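DR2417 (Deinococcus radiodurans, PDB 4XWW) probably degrades and matures RNA as a dimeric, metal-dependent RNase J of the metallo-beta-lactamase superfamily, with 5'-3' exonuclease and possibly endonuclease activity. Local coordinates at residues A[137-140]-A[144-147]; A[258-263]-A[288-293]; A[454-459]-A[469-474]. All blocks are in the same frame, centred on the assembly; numbering follows the deposited sequence.

Contact 1 of 3, residues A[137-140]-A[144-147]; sequences EVRF and FVAE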
loop_
_atom_site.group_PDB
_atom_site.type_symbol
_atom_site.label_atom_id
_atom_site.label_comp_id
_atom_site.label_asym_id
_atom_site.label_seq_id
_atom_site.Cartn_x
_atom_site.Cartn_y
_atom_site.Cartn_z
ATOM N N GLU A 137 -36.438 -20.233 -11.679
ATOM C CA GLU A 137 -36.949 -20.002 -10.338
ATOM C C GLU A 137 -36.806 -21.283 -9.550
ATOM O O GLU A 137 -37.348 -22.325 -9.940
ATOM C CB GLU A 137 -38.415 -19.569 -10.359
ATOM C CG GLU A 137 -38.654 -18.130 -10.773
ATOM C CD GLU A 137 -40.113 -17.713 -10.623
ATOM O OE1 GLU A 137 -40.736 -17.350 -11.644
ATOM O OE2 GLU A 137 -40.635 -17.746 -9.488
ATOM N N VAL A 138 -36.117 -21.217 -8.419
ATOM C CA VAL A 138 -35.827 -22.424 -7.665
ATOM C C VAL A 138 -36.435 -22.340 -6.268
ATOM O O VAL A 138 -36.499 -21.265 -5.702
ATOM C CB VAL A 138 -34.307 -22.646 -7.615
ATOM C CG1 VAL A 138 -33.930 -23.589 -6.507
ATOM C CG2 VAL A 138 -33.833 -23.166 -8.959
ATOM N N ARG A 139 -36.911 -23.459 -5.724
ATOM C CA ARG A 139 -37.549 -23.431 -4.409
ATOM C C ARG A 139 -36.660 -23.980 -3.277
ATOM O O ARG A 139 -35.994 -25.012 -3.432
ATOM C CB ARG A 139 -38.875 -24.209 -4.448
ATOM C CG ARG A 139 -39.601 -24.214 -3.122
ATOM C CD ARG A 139 -40.997 -24.831 -3.228
ATOM N NE ARG A 139 -41.994 -23.892 -3.733
ATOM C CZ ARG A 139 -42.466 -22.857 -3.042
ATOM N NH1 ARG A 139 -42.019 -22.608 -1.818
ATOM N NH2 ARG A 139 -43.379 -22.061 -3.582
ATOM N N PHE A 140 -36.661 -23.289 -2.139
ATOM C CA PHE A 140 -35.985 -23.761 -0.928
ATOM C C PHE A 140 -37.013 -23.895 0.192
ATOM O O PHE A 140 -37.511 -22.890 0.698
ATOM C CB PHE A 140 -34.861 -22.806 -0.469
ATOM C CG PHE A 140 -33.839 -22.484 -1.518
ATOM C CD1 PHE A 140 -32.686 -23.250 -1.650
ATOM C CD2 PHE A 140 -34.005 -21.390 -2.349
ATOM C CE1 PHE A 140 -31.737 -22.952 -2.631
ATOM C CE2 PHE A 140 -33.057 -21.077 -3.314
ATOM C CZ PHE A 140 -31.920 -21.859 -3.454
ATOM N N PHE A 144 -39.215 -20.015 0.722
ATOM C CA PHE A 144 -38.315 -19.307 -0.180
ATOM C C PHE A 144 -38.417 -19.756 -1.633
ATOM O O PHE A 144 -38.387 -20.957 -1.927
ATOM C CB PHE A 144 -36.863 -19.492 0.266
ATOM C CG PHE A 144 -36.536 -18.862 1.581
ATOM C CD1 PHE A 144 -36.347 -17.494 1.678
ATOM C CD2 PHE A 144 -36.361 -19.641 2.711
ATOM C CE1 PHE A 144 -36.018 -16.912 2.889
ATOM C CE2 PHE A 144 -36.028 -19.063 3.925
ATOM C CZ PHE A 144 -35.855 -17.697 4.011
ATOM N N VAL A 145 -38.506 -18.781 -2.533
ATOM C CA VAL A 145 -38.289 -19.016 -3.955
ATOM C C VAL A 145 -37.299 -17.988 -4.495
ATOM O O VAL A 145 -37.444 -16.783 -4.233
ATOM C CB VAL A 145 -39.596 -18.948 -4.755
ATOM C CG1 VAL A 145 -39.314 -19.076 -6.242
ATOM C CG2 VAL A 145 -40.570 -20.027 -4.278
ATOM N N ALA A 146 -36.279 -18.456 -5.219
ATOM C CA ALA A 146 -35.265 -17.557 -5.771
ATOM C C ALA A 146 -35.321 -17.544 -7.292
ATOM O O ALA A 146 -35.350 -18.602 -7.915
ATOM C CB ALA A 146 -33.871 -17.969 -5.297
ATOM N N GLU A 147 -35.328 -16.343 -7.870
ATOM C CA GLU A 147 -35.350 -16.155 -9.313
ATOM C C GLU A 147 -34.069 -15.471 -9.782
ATOM O O GLU A 147 -33.755 -14.366 -9.335
ATOM C CB GLU A 147 -36.567 -15.320 -9.731
ATOM C CG GLU A 147 -36.699 -15.202 -11.258
ATOM C CD GLU A 147 -37.847 -14.305 -11.708
ATOM O OE1 GLU A 147 -38.708 -13.963 -10.877
ATOM O OE2 GLU A 147 -37.870 -13.921 -12.895
#

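Contact 2 of 3, residues A[258-263]-A[288-293]; sequences LAHRQG and PPEPFL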
loop_
_atom_site.group_PDB
_atom_site.type_symbol
_atom_site.label_atom_id
_atom_site.label_comp_id
_atom_site.label_asym_id
_atom_site.label_seq_id
_atom_site.Cartn_x
_atom_site.Cartn_y
_atom_site.Cartn_z
ATOM N N LEU A 258 -9.157 -9.285 -31.288
ATOM C CA LEU A 258 -8.353 -8.216 -31.886
ATOM C C LEU A 258 -6.982 -8.723 -32.305
ATOM O O LEU A 258 -6.426 -8.246 -33.288
ATOM C CB LEU A 258 -8.204 -7.018 -30.941
ATOM C CG LEU A 258 -7.324 -7.136 -29.700
ATOM C CD1 LEU A 258 -5.852 -6.763 -29.994
ATOM C CD2 LEU A 258 -7.913 -6.261 -28.599
ATOM N N ALA A 259 -6.445 -9.699 -31.576
ATOM C CA ALA A 259 -5.158 -10.293 -31.946
ATOM C C ALA A 259 -5.241 -10.921 -33.325
ATOM O O ALA A 259 -4.355 -10.744 -34.160
ATOM C CB ALA A 259 -4.721 -11.331 -30.917
ATOM N N HIS A 260 -6.309 -11.665 -33.562
ATOM C CA HIS A 260 -6.518 -12.263 -34.867
ATOM C C HIS A 260 -6.584 -11.187 -35.954
ATOM O O HIS A 260 -5.941 -11.310 -36.998
ATOM C CB HIS A 260 -7.797 -13.098 -34.862
ATOM C CG HIS A 260 -8.056 -13.802 -36.151
ATOM N ND1 HIS A 260 -7.319 -14.889 -36.566
ATOM C CD2 HIS A 260 -8.959 -13.562 -37.132
ATOM C CE1 HIS A 260 -7.762 -15.294 -37.742
ATOM N NE2 HIS A 260 -8.755 -14.504 -38.107
ATOM N N ARG A 261 -7.354 -10.129 -35.710
ATOM C CA ARG A 261 -7.478 -9.059 -36.699
ATOM C C ARG A 261 -6.129 -8.394 -36.947
ATOM O O ARG A 261 -5.847 -7.912 -38.043
ATOM C CB ARG A 261 -8.512 -8.016 -36.259
ATOM C CG ARG A 261 -9.950 -8.552 -36.227
ATOM C CD ARG A 261 -10.973 -7.441 -36.005
ATOM N NE ARG A 261 -10.848 -6.747 -34.719
ATOM C CZ ARG A 261 -11.490 -7.112 -33.616
ATOM N NH1 ARG A 261 -12.272 -8.188 -33.630
ATOM N NH2 ARG A 261 -11.353 -6.418 -32.492
ATOM N N GLN A 262 -5.281 -8.387 -35.929
ATOM C CA GLN A 262 -4.012 -7.690 -36.058
ATOM C C GLN A 262 -2.860 -8.607 -36.453
ATOM O O GLN A 262 -1.708 -8.195 -36.437
ATOM C CB GLN A 262 -3.669 -6.956 -34.754
ATOM C CG GLN A 262 -4.649 -5.840 -34.405
ATOM C CD GLN A 262 -4.901 -4.897 -35.564
ATOM O OE1 GLN A 262 -3.982 -4.553 -36.309
ATOM N NE2 GLN A 262 -6.155 -4.473 -35.727
ATOM N N GLY A 263 -3.169 -9.844 -36.828
ATOM C CA GLY A 263 -2.137 -10.741 -37.327
ATOM C C GLY A 263 -1.192 -11.304 -36.276
ATOM O O GLY A 263 -0.070 -11.718 -36.602
ATOM N N PRO A 288 -11.434 -19.134 -28.944
ATOM C CA PRO A 288 -10.261 -18.594 -29.634
ATOM C C PRO A 288 -10.418 -18.771 -31.139
ATOM O O PRO A 288 -10.686 -19.881 -31.590
ATOM C CB PRO A 288 -9.096 -19.437 -29.091
ATOM C CG PRO A 288 -9.631 -20.107 -27.862
ATOM C CD PRO A 288 -11.099 -20.267 -28.071
ATOM N N PRO A 289 -10.269 -17.682 -31.900
ATOM C CA PRO A 289 -10.450 -17.727 -33.353
ATOM C C PRO A 289 -9.325 -18.511 -34.030
ATOM O O PRO A 289 -9.503 -19.044 -35.124
ATOM C CB PRO A 289 -10.438 -16.249 -33.760
ATOM C CG PRO A 289 -9.775 -15.529 -32.622
ATOM C CD PRO A 289 -10.084 -16.310 -31.394
ATOM N N GLU A 290 -8.168 -18.553 -33.382
ATOM C CA GLU A 290 -7.086 -19.449 -33.776
ATOM C C GLU A 290 -6.595 -20.161 -32.530
ATOM O O GLU A 290 -6.669 -19.601 -31.433
ATOM C CB GLU A 290 -5.926 -18.691 -34.434
ATOM C CG GLU A 290 -6.265 -18.002 -35.743
ATOM C CD GLU A 290 -5.082 -17.232 -36.312
ATOM O OE1 GLU A 290 -4.990 -16.005 -36.075
ATOM O OE2 GLU A 290 -4.243 -17.852 -36.994
ATOM N N PRO A 291 -6.082 -21.389 -32.690
ATOM C CA PRO A 291 -5.530 -22.123 -31.545
ATOM C C PRO A 291 -4.468 -21.341 -30.766
ATOM O O PRO A 291 -3.641 -20.648 -31.375
ATOM C CB PRO A 291 -4.914 -23.354 -32.197
ATOM C CG PRO A 291 -5.795 -23.597 -33.409
ATOM C CD PRO A 291 -6.190 -22.238 -33.901
ATOM N N PHE A 292 -4.496 -21.441 -29.437
ATOM C CA PHE A 292 -3.377 -20.958 -28.625
ATOM C C PHE A 292 -2.073 -21.630 -29.046
ATOM O O PHE A 292 -2.062 -22.806 -29.429
ATOM C CB PHE A 292 -3.617 -21.228 -27.139
ATOM C CG PHE A 292 -4.804 -20.515 -26.576
ATOM C CD1 PHE A 292 -4.975 -19.153 -26.767
ATOM C CD2 PHE A 292 -5.750 -21.208 -25.854
ATOM C CE1 PHE A 292 -6.088 -18.501 -26.239
ATOM C CE2 PHE A 292 -6.863 -20.563 -25.328
ATOM C CZ PHE A 292 -7.028 -19.210 -25.521
ATOM N N LEU A 293 -0.974 -20.883 -28.972
ATOM C CA LEU A 293 0.362 -21.428 -29.206
ATOM C C LEU A 293 1.171 -21.434 -27.913
ATOM O O LEU A 293 0.814 -20.746 -26.959
ATOM C CB LEU A 293 1.108 -20.617 -30.273
ATOM C CG LEU A 293 0.624 -20.607 -31.721
ATOM C CD1 LEU A 293 1.594 -19.818 -32.600
ATOM C CD2 LEU A 293 0.475 -22.015 -32.243
#

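Contact 3 of 3, residues A[454-459]-A[469-474]; sequences YVDGLG and LDRVNL. With MN (manganese (II) ion), chain G.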
loop_
_atom_site.group_PDB
_atom_site.type_symbol
_atom_site.label_atom_id
_atom_site.label_comp_id
_atom_site.label_asym_id
_atom_site.label_seq_id
_atom_site.Cartn_x
_atom_site.Cartn_y
_atom_site.Cartn_z
ATOM N N TYR A 454 -8.257 -17.708 9.682
ATOM C CA TYR A 454 -7.089 -17.647 8.811
ATOM C C TYR A 454 -6.664 -19.012 8.294
ATOM O O TYR A 454 -6.692 -20.003 9.015
ATOM C CB TYR A 454 -5.904 -16.997 9.535
ATOM C CG TYR A 454 -6.215 -15.627 10.089
ATOM C CD1 TYR A 454 -7.018 -14.740 9.388
ATOM C CD2 TYR A 454 -5.718 -15.227 11.319
ATOM C CE1 TYR A 454 -7.311 -13.486 9.889
ATOM C CE2 TYR A 454 -6.001 -13.978 11.828
ATOM C CZ TYR A 454 -6.800 -13.112 11.111
ATOM O OH TYR A 454 -7.081 -11.867 11.626
ATOM N N VAL A 455 -6.269 -19.042 7.028
ATOM C CA VAL A 455 -5.660 -20.220 6.426
ATOM C C VAL A 455 -4.188 -19.923 6.138
ATOM O O VAL A 455 -3.861 -18.939 5.482
ATOM C CB VAL A 455 -6.375 -20.626 5.129
ATOM C CG1 VAL A 455 -5.704 -21.840 4.504
ATOM C CG2 VAL A 455 -7.845 -20.919 5.409
ATOM N N ASP A 456 -3.313 -20.777 6.648
ATOM C CA ASP A 456 -1.873 -20.603 6.498
ATOM C C ASP A 456 -1.268 -21.967 6.228
ATOM O O ASP A 456 -1.143 -22.777 7.135
ATOM C CB ASP A 456 -1.276 -19.987 7.757
ATOM C CG ASP A 456 0.098 -19.378 7.524
ATOM O OD1 ASP A 456 0.682 -19.582 6.440
ATOM O OD2 ASP A 456 0.595 -18.717 8.449
ATOM N N GLY A 457 -0.931 -22.233 4.974
ATOM C CA GLY A 457 -0.491 -23.560 4.594
ATOM C C GLY A 457 -1.662 -24.522 4.652
ATOM O O GLY A 457 -2.708 -24.282 4.050
ATOM N N LEU A 458 -1.488 -25.611 5.389
ATOM C CA LEU A 458 -2.543 -26.600 5.559
ATOM C C LEU A 458 -3.398 -26.271 6.774
ATOM O O LEU A 458 -4.486 -26.826 6.955
ATOM C CB LEU A 458 -1.939 -27.996 5.707
ATOM C CG LEU A 458 -1.127 -28.531 4.532
ATOM C CD1 LEU A 458 -0.301 -29.724 4.982
ATOM C CD2 LEU A 458 -2.052 -28.914 3.387
ATOM N N GLY A 459 -2.893 -25.369 7.607
ATOM C CA GLY A 459 -3.563 -24.999 8.836
ATOM C C GLY A 459 -4.751 -24.083 8.611
ATOM O O GLY A 459 -4.657 -23.064 7.924
ATOM N N LEU A 469 0.222 -11.035 15.982
ATOM C CA LEU A 469 0.789 -9.939 16.757
ATOM C C LEU A 469 2.249 -10.221 17.071
ATOM O O LEU A 469 3.096 -9.327 17.016
ATOM C CB LEU A 469 -0.013 -9.727 18.043
ATOM C CG LEU A 469 0.428 -8.647 19.032
ATOM C CD1 LEU A 469 -0.776 -8.155 19.814
ATOM C CD2 LEU A 469 1.494 -9.163 19.995
ATOM N N ASP A 470 2.531 -11.472 17.406
ATOM C CA ASP A 470 3.897 -11.915 17.617
ATOM C C ASP A 470 4.699 -11.737 16.330
ATOM O O ASP A 470 5.823 -11.240 16.366
ATOM C CB ASP A 470 3.932 -13.374 18.086
ATOM C CG ASP A 470 3.371 -13.555 19.495
ATOM O OD1 ASP A 470 3.140 -12.540 20.188
ATOM O OD2 ASP A 470 3.171 -14.713 19.916
ATOM N N ARG A 471 4.115 -12.121 15.195
ATOM C CA ARG A 471 4.770 -11.930 13.895
ATOM C C ARG A 471 5.118 -10.459 13.637
ATOM O O ARG A 471 6.216 -10.157 13.145
ATOM C CB ARG A 471 3.892 -12.475 12.755
ATOM C CG ARG A 471 3.905 -14.004 12.652
ATOM C CD ARG A 471 3.029 -14.527 11.514
ATOM N NE ARG A 471 2.939 -15.987 11.560
ATOM C CZ ARG A 471 2.190 -16.725 10.747
ATOM N NH1 ARG A 471 1.454 -16.147 9.807
ATOM N NH2 ARG A 471 2.181 -18.047 10.877
ATOM N N VAL A 472 4.211 -9.547 13.987
ATOM C CA VAL A 472 4.460 -8.123 13.775
ATOM C C VAL A 472 5.666 -7.685 14.584
ATOM O O VAL A 472 6.611 -7.093 14.054
ATOM C CB VAL A 472 3.259 -7.241 14.165
ATOM C CG1 VAL A 472 3.583 -5.770 13.896
ATOM C CG2 VAL A 472 2.006 -7.657 13.405
ATOM N N ASN A 473 5.628 -7.993 15.873
ATOM C CA ASN A 473 6.705 -7.624 16.776
ATOM C C ASN A 473 8.043 -8.153 16.287
ATOM O O ASN A 473 9.031 -7.425 16.270
ATOM C CB ASN A 473 6.406 -8.124 18.185
ATOM C CG ASN A 473 5.352 -7.290 18.874
ATOM O OD1 ASN A 473 5.265 -6.083 18.651
ATOM N ND2 ASN A 473 4.539 -7.927 19.710
ATOM N N LEU A 474 8.068 -9.408 15.850
ATOM C CA LEU A 474 9.290 -9.977 15.298
ATOM C C LEU A 474 9.737 -9.233 14.041
ATOM O O LEU A 474 10.920 -8.951 13.869
ATOM C CB LEU A 474 9.098 -11.458 14.985
ATOM C CG LEU A 474 8.837 -12.322 16.218
ATOM C CD1 LEU A 474 8.632 -13.788 15.844
ATOM C CD2 LEU A 474 9.986 -12.164 17.198
HETATM MN MN MN G . 2.301 -18.903 5.132
#

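Contact 1 of 3, residues A[137-140]-A[144-147]
Val138 and Ala146 form a hydrogen-bonded pair of this antiparallel beta hairpin. Val138 N donates to Ala146 O at 2.8 Å, and Ala146 N returns the bond to Val138 O at 2.9 Å. The second hydrogen-bonded pair, Phe140 with Phe144, is less even. Phe140 N reaches Phe144 O at 2.9 Å. The reverse bond, Phe144 N to Phe140 O, is weak at 3.3 Å. Glu137 with Glu147 and Arg139 with Val145 are the non-hydrogen-bonded pairs. The two glutamates lie with their carboxylates stacked, planes 17° apart, and OE1 of Glu137 is 4.0 Å from OE1 of Glu147. Lys164 salt-bridges both acids and Arg194 binds Glu147, which would ease the repulsion of these like charges.

On the same face, Arg139 runs out with CG anti to the backbone N (chi1 -179°) and bends at chi3. The bend brings one face of its guanidinium over Val145 CG2, 3.5 Å from NH2. Phe140 and Phe144 project from the other face. Their CB atoms touch at 3.9 Å, but the Phe144 ring then leads away. The Phe140 ring stays by the hairpin, and Ala146 CB meets its edge.

Strand 137-140 lies at one edge of a mixed sheet in the metallo-beta-lactamase fold, and 144-150 joins the hairpin to strand 159-165. The phenylalanine face packs on strands 42-46 and 77-82 of the other sheet, and Tyr106 of strand 104-107 meets the Phe140 ring at about a right angle. Phe140, Phe144 and Ala146 are thus buried between the two sheets, while Glu137 and Arg139 are exposed on the other face.

Contact 2 of 3, residues A[258-263]-A[288-293]
His260 and Glu290 make a His-carboxylate hydrogen bond at the surface. ND1 donates to OE1 of Glu290 at 2.6 Å, with an N-H...O angle of 148°. The oxygen lies near the imidazole plane, but the ring comes to it from above the carboxylate. The two planes are 81° apart, so the acid stands nearly upright at the ring edge.

The torsions explain this meeting. His260 has CG anti to its backbone N (chi1 -177°), which swings the ring from the last turn of the helix toward the loop. Glu290 is extended beyond CG (chi2 178°) and reaches back with its carboxylate. Pro289 packs against His260. Its CG rests 3.9 Å from His260 CB, and its CB lies over one face of the ring, offset toward the rim. Glu290 OE2 also has a long, weak ion pair with Arg265.

Gly263, with positive phi, is the C-prime residue of a Schellman motif that ends the helix after Arg261. The contact joins this end of helix 249-261 to the loop between helices 271-282 and 295-298 in the beta-CASP domain. Pro289 also touches Leu256 and Asp257 of the same helix, and Leu293 pairs by backbone with Val266 of strand 265-269.

Contact 3 of 3, residues A[454-459]-A[469-474]
Asp456, a ligand of a manganese ion at the strand end that opens a type II' beta turn, forms an end-on salt bridge with Arg471 of a helix. Asp456 is the last residue of strand 452-456, and the turn ends at Gly459. Arg471 comes from helix 465-477. The backbones stay apart, with 13.2 Å between CA of Asp456 and CA of Arg471. One long side chain spans the gap.

The tight part is a single oxygen. Asp456 OD2 accepts from NH1 and NH2 of Arg471, each at 3.0 Å. It lies in the guanidinium plane, while the two nitrogens reach it from opposite faces of the carboxylate plane. The flat groups are turned 82° from each other. Arg471 is extended from CG to NE (chi2 -180°, chi3 -173°), and this gives the span its length. NH1 also bonds Met58 O, and NE bonds Gly498 O of the second subunit. The guanidinium is therefore held on several sides and is buried.

The rest of the contact is loose. Asp456 and Arg471 are the only residues of the two segments that touch, and 63 Å² is buried between them. Asp456 O is bonded by Arg549 of the second subunit, so the site lies at the dimer interface.

The arginine and the manganese would together favour the ionised carboxylate, one at each oxygen. Gly59 O is a second ligand of the manganese, and Asp456 OD1 binds the ion at 2.2 Å.

The contacts come in the order 1, 2, 3 along the chain, without overlap. None touches another: the centres of contacts 1 and 2 are 42 Å apart, those of 1 and 3 are 41 Å, and those of 2 and 3, on opposite sides of the chain's centre, are 45 Å. Contact 1 belongs to the metallo-beta-lactamase part, on an outer hairpin of one sheet. Contact 2 lies in the beta-CASP part, beside its parallel sheet. In contact 3 a small three-strand sheet meets helix 465-477, which overlaps the C-terminal domain. The first two are structural contacts away from annotated sites. The third combines a manganese site with the dimer interface, so the three sample separate regions of the enzyme.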